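PDB 3JVA: dipeptide Epimerase from Enterococcus faecalis V583, which belongs to the mandelate racemase/muconate lactonizing enzyme family of the enolase superfamily and carries a magnesium ion in its barrel domain. Local coordinates for residues G165-R177 with K201-L213. Residues are numbered along the deposited sequence; the frame is centred on the assembly and turned at random.
Sequences GIEADIARVKAIR and KAIQALADYQIEL
V173 and L206 join two neighbouring outer helices of the TIM-barrel domain, 166-180 and 196-206, and R177 reaches the turn after helix 196-206. The short helical segments run nearly parallel, at an angle of 23°. Strand 185-189 lies between the two helices in sequence, as in a beta/alpha barrel. L206 is a knob in a hole formed by I166, D169, I170 and V173. Its CD1 branch meets V173 CG2 at 3.6 Å.

Three residues after L206, Y209 packs against helix 166-180. V173 CG1 packs on Y209 CB at 3.6 Å. K174 CA makes an off-centre CH-pi contact, 4.3 Å from the centroid of the Y209 ring. I170 CG2 approaches Y209 CE2 at the far end of the ring.

R177 ties the turn before strand 213-215 to the one before strand 185-189. Its CB points toward 201-213. CG stands anti to the backbone N (chi1 179°), and the chain then bends at chi2 and chi3. CG and CD pass near Y209 O without bonding to it. NE donates to that oxygen at 2.9 Å, close to the guanidinium plane. NH1 turns to the carbonyls of G181 and I184, so the guanidinium is fixed in rotation by backbone oxygens on several sides. The Q210 amide lies over one face, offset toward the rim, its plane 50° from the guanidinium plane, and its NE2 bonds to F182 O. At the tip, R177 NH2 donates to Q210 O at 2.6 Å, in the carbonyl plane.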
loop_
_atom_site.group_PDB
_atom_site.type_symbol
_atom_site.label_atom_id
_atom_site.label_comp_id
_atom_site.label_asym_id
_atom_site.label_seq_id
_atom_site.Cartn_x
_atom_site.Cartn_y
_atom_site.Cartn_z
ATOM N N GLY B 165 -37.172 7.893 1.242
ATOM C CA GLY B 165 -37.226 9.313 1.536
ATOM C C GLY B 165 -37.060 9.399 3.038
ATOM O O GLY B 165 -37.848 8.816 3.782
ATOM N N ILE B 166 -36.038 10.119 3.489
ATOM C CA ILE B 166 -35.751 10.227 4.914
ATOM C C ILE B 166 -36.924 10.623 5.818
ATOM O O ILE B 166 -37.085 10.060 6.901
ATOM C CB ILE B 166 -34.571 11.196 5.165
ATOM C CG1 ILE B 166 -34.118 11.091 6.622
ATOM C CG2 ILE B 166 -34.977 12.622 4.830
ATOM C CD1 ILE B 166 -33.609 9.719 6.993
ATOM N N GLU B 167 -37.744 11.576 5.385
ATOM C CA GLU B 167 -38.875 11.997 6.208
ATOM C C GLU B 167 -39.863 10.848 6.380
ATOM O O GLU B 167 -40.339 10.587 7.487
ATOM C CB GLU B 167 -39.579 13.211 5.587
ATOM C CG GLU B 167 -40.324 12.934 4.287
ATOM C CD GLU B 167 -39.428 12.394 3.184
ATOM O OE1 GLU B 167 -38.411 13.050 2.859
ATOM O OE2 GLU B 167 -39.748 11.313 2.641
ATOM N N ALA B 168 -40.161 10.160 5.283
ATOM C CA ALA B 168 -41.085 9.036 5.315
ATOM C C ALA B 168 -40.496 7.888 6.133
ATOM O O ALA B 168 -41.197 7.256 6.922
ATOM C CB ALA B 168 -41.389 8.571 3.899
ATOM N N ASP B 169 -39.207 7.620 5.936
ATOM C CA ASP B 169 -38.536 6.549 6.673
ATOM C C ASP B 169 -38.639 6.826 8.170
ATOM O O ASP B 169 -39.058 5.971 8.950
ATOM C CB ASP B 169 -37.049 6.459 6.292
ATOM C CG ASP B 169 -36.822 6.003 4.857
ATOM O OD1 ASP B 169 -37.698 5.329 4.274
ATOM O OD2 ASP B 169 -35.739 6.305 4.316
ATOM N N ILE B 170 -38.250 8.034 8.561
ATOM C CA ILE B 170 -38.278 8.438 9.961
ATOM C C ILE B 170 -39.672 8.342 10.571
ATOM O O ILE B 170 -39.829 7.872 11.696
ATOM C CB ILE B 170 -37.734 9.877 10.120
ATOM C CG1 ILE B 170 -36.226 9.878 9.837
ATOM C CG2 ILE B 170 -38.018 10.402 11.525
ATOM C CD1 ILE B 170 -35.580 11.249 9.889
ATOM N N ALA B 171 -40.680 8.780 9.825
ATOM C CA ALA B 171 -42.060 8.742 10.302
ATOM C C ALA B 171 -42.498 7.322 10.655
ATOM O O ALA B 171 -43.121 7.092 11.693
ATOM C CB ALA B 171 -42.987 9.332 9.247
ATOM N N ARG B 172 -42.169 6.372 9.786
ATOM C CA ARG B 172 -42.525 4.978 10.007
ATOM C C ARG B 172 -41.769 4.388 11.189
ATOM O O ARG B 172 -42.363 3.743 12.050
ATOM C CB ARG B 172 -42.240 4.156 8.746
ATOM C CG ARG B 172 -43.191 4.460 7.606
ATOM C CD ARG B 172 -42.751 3.828 6.296
ATOM N NE ARG B 172 -43.691 4.161 5.228
ATOM C CZ ARG B 172 -43.336 4.475 3.987
ATOM N NH1 ARG B 172 -42.051 4.503 3.647
ATOM N NH2 ARG B 172 -44.265 4.763 3.083
ATOM N N VAL B 173 -40.460 4.610 11.235
ATOM C CA VAL B 173 -39.656 4.082 12.329
ATOM C C VAL B 173 -40.113 4.672 13.663
ATOM O O VAL B 173 -40.215 3.967 14.666
ATOM C CB VAL B 173 -38.154 4.378 12.109
ATOM C CG1 VAL B 173 -37.356 3.985 13.338
ATOM C CG2 VAL B 173 -37.654 3.606 10.891
ATOM N N LYS B 174 -40.400 5.967 13.662
ATOM C CA LYS B 174 -40.859 6.652 14.865
ATOM C C LYS B 174 -42.147 6.027 15.402
ATOM O O LYS B 174 -42.249 5.718 16.587
ATOM C CB LYS B 174 -41.101 8.129 14.561
ATOM C CG LYS B 174 -41.717 8.905 15.714
ATOM C CD LYS B 174 -42.048 10.336 15.312
ATOM C CE LYS B 174 -40.800 11.119 14.953
ATOM N NZ LYS B 174 -41.113 12.533 14.599
ATOM N N ALA B 175 -43.126 5.849 14.520
ATOM C CA ALA B 175 -44.415 5.267 14.889
ATOM C C ALA B 175 -44.259 3.847 15.423
ATOM O O ALA B 175 -44.843 3.479 16.442
ATOM C CB ALA B 175 -45.351 5.273 13.684
ATOM N N ILE B 176 -43.465 3.043 14.729
ATOM C CA ILE B 176 -43.253 1.668 15.153
ATOM C C ILE B 176 -42.601 1.610 16.529
ATOM O O ILE B 176 -43.086 0.910 17.422
ATOM C CB ILE B 176 -42.379 0.912 14.125
ATOM C CG1 ILE B 176 -43.136 0.811 12.797
ATOM C CG2 ILE B 176 -42.024 -0.467 14.652
ATOM C CD1 ILE B 176 -42.324 0.226 11.653
ATOM N N ARG B 177 -41.511 2.353 16.706
ATOM C CA ARG B 177 -40.805 2.358 17.981
ATOM C C ARG B 177 -41.702 2.766 19.145
ATOM O O ARG B 177 -41.724 2.100 20.179
ATOM C CB ARG B 177 -39.586 3.289 17.925
ATOM C CG ARG B 177 -38.807 3.358 19.235
ATOM C CD ARG B 177 -38.335 1.978 19.671
ATOM N NE ARG B 177 -37.212 1.496 18.872
ATOM C CZ ARG B 177 -36.852 0.220 18.785
ATOM N NH1 ARG B 177 -37.534 -0.709 19.441
ATOM N NH2 ARG B 177 -35.794 -0.128 18.062
ATOM N N LYS B 201 -25.643 10.159 6.625
ATOM C CA LYS B 201 -26.590 11.150 7.131
ATOM C C LYS B 201 -27.904 10.487 7.542
ATOM O O LYS B 201 -28.390 10.676 8.659
ATOM C CB LYS B 201 -26.870 12.187 6.040
ATOM C CG LYS B 201 -27.405 13.523 6.538
ATOM C CD LYS B 201 -27.929 14.385 5.380
ATOM C CE LYS B 201 -27.015 14.335 4.149
ATOM N NZ LYS B 201 -25.596 14.692 4.442
ATOM N N ALA B 202 -28.467 9.699 6.631
ATOM C CA ALA B 202 -29.737 9.026 6.879
ATOM C C ALA B 202 -29.655 8.039 8.037
ATOM O O ALA B 202 -30.527 8.012 8.904
ATOM C CB ALA B 202 -30.206 8.309 5.611
ATOM N N ILE B 203 -28.603 7.230 8.055
ATOM C CA ILE B 203 -28.450 6.241 9.109
ATOM C C ILE B 203 -28.295 6.882 10.487
ATOM O O ILE B 203 -28.893 6.424 11.464
ATOM C CB ILE B 203 -27.263 5.301 8.801
ATOM C CG1 ILE B 203 -27.601 4.463 7.561
ATOM C CG2 ILE B 203 -26.989 4.382 9.986
ATOM C CD1 ILE B 203 -26.444 3.631 7.026
ATOM N N GLN B 204 -27.511 7.951 10.574
ATOM C CA GLN B 204 -27.341 8.613 11.859
ATOM C C GLN B 204 -28.658 9.229 12.328
ATOM O O GLN B 204 -28.912 9.325 13.526
ATOM C CB GLN B 204 -26.241 9.669 11.772
ATOM C CG GLN B 204 -24.895 9.049 11.456
ATOM C CD GLN B 204 -23.759 10.030 11.536
ATOM O OE1 GLN B 204 -23.827 11.126 10.978
ATOM N NE2 GLN B 204 -22.692 9.637 12.224
ATOM N N ALA B 205 -29.502 9.633 11.386
ATOM C CA ALA B 205 -30.796 10.212 11.740
ATOM C C ALA B 205 -31.728 9.109 12.244
ATOM O O ALA B 205 -32.453 9.291 13.223
ATOM C CB ALA B 205 -31.407 10.910 10.538
ATOM N N LEU B 206 -31.703 7.961 11.574
ATOM C CA LEU B 206 -32.543 6.836 11.971
ATOM C C LEU B 206 -32.055 6.213 13.276
ATOM O O LEU B 206 -32.850 5.671 14.049
ATOM C CB LEU B 206 -32.556 5.762 10.874
ATOM C CG LEU B 206 -33.466 5.929 9.651
ATOM C CD1 LEU B 206 -34.921 5.808 10.069
ATOM C CD2 LEU B 206 -33.215 7.255 8.995
ATOM N N ALA B 207 -30.749 6.292 13.516
ATOM C CA ALA B 207 -30.147 5.718 14.718
ATOM C C ALA B 207 -30.742 6.244 16.023
ATOM O O ALA B 207 -30.664 5.576 17.050
ATOM C CB ALA B 207 -28.636 5.950 14.709
ATOM N N ASP B 208 -31.328 7.438 15.987
ATOM C CA ASP B 208 -31.929 8.014 17.190
ATOM C C ASP B 208 -33.057 7.145 17.736
ATOM O O ASP B 208 -33.473 7.307 18.884
ATOM C CB ASP B 208 -32.486 9.414 16.911
ATOM C CG ASP B 208 -31.399 10.433 16.617
ATOM O OD1 ASP B 208 -30.342 10.385 17.278
ATOM O OD2 ASP B 208 -31.610 11.292 15.734
ATOM N N TYR B 209 -33.553 6.226 16.915
ATOM C CA TYR B 209 -34.646 5.351 17.322
ATOM C C TYR B 209 -34.190 3.952 17.710
ATOM O O TYR B 209 -35.006 3.039 17.835
ATOM C CB TYR B 209 -35.681 5.277 16.199
ATOM C CG TYR B 209 -36.304 6.620 15.911
ATOM C CD1 TYR B 209 -37.303 7.135 16.737
ATOM C CD2 TYR B 209 -35.844 7.411 14.862
ATOM C CE1 TYR B 209 -37.823 8.406 16.527
ATOM C CE2 TYR B 209 -36.358 8.686 14.644
ATOM C CZ TYR B 209 -37.347 9.176 15.483
ATOM O OH TYR B 209 -37.850 10.440 15.283
ATOM N N GLN B 210 -32.884 3.793 17.911
ATOM C CA GLN B 210 -32.309 2.509 18.286
ATOM C C GLN B 210 -32.500 1.490 17.166
ATOM O O GLN B 210 -33.491 0.760 17.133
ATOM C CB GLN B 210 -32.957 1.978 19.569
ATOM C CG GLN B 210 -32.423 0.615 19.989
ATOM C CD GLN B 210 -33.219 -0.012 21.119
ATOM O OE1 GLN B 210 -33.270 0.520 22.230
ATOM N NE2 GLN B 210 -33.843 -1.154 20.840
ATOM N N ILE B 211 -31.540 1.441 16.255
ATOM C CA ILE B 211 -31.608 0.519 15.131
ATOM C C ILE B 211 -30.601 -0.599 15.327
ATOM O O ILE B 211 -29.447 -0.340 15.655
ATOM C CB ILE B 211 -31.306 1.256 13.817
ATOM C CG1 ILE B 211 -32.318 2.386 13.628
ATOM C CG2 ILE B 211 -31.352 0.288 12.644
ATOM C CD1 ILE B 211 -33.767 1.938 13.725
ATOM N N GLU B 212 -31.037 -1.843 15.147
ATOM C CA GLU B 212 -30.133 -2.974 15.311
ATOM C C GLU B 212 -29.098 -3.022 14.189
ATOM O O GLU B 212 -27.916 -3.291 14.430
ATOM C CB GLU B 212 -30.896 -4.299 15.323
ATOM C CG GLU B 212 -29.957 -5.485 15.454
ATOM C CD GLU B 212 -30.588 -6.790 15.036
ATOM O OE1 GLU B 212 -31.494 -6.764 14.180
ATOM O OE2 GLU B 212 -30.162 -7.842 15.547
ATOM N N LEU B 213 -29.550 -2.783 12.962
ATOM C CA LEU B 213 -28.655 -2.792 11.813
ATOM C C LEU B 213 -29.309 -2.226 10.566
ATOM O O LEU B 213 -30.537 -2.139 10.469
ATOM C CB LEU B 213 -28.176 -4.222 11.531
ATOM C CG LEU B 213 -29.253 -5.237 11.123
ATOM C CD1 LEU B 213 -29.607 -5.070 9.638
ATOM C CD2 LEU B 213 -28.739 -6.648 11.378
#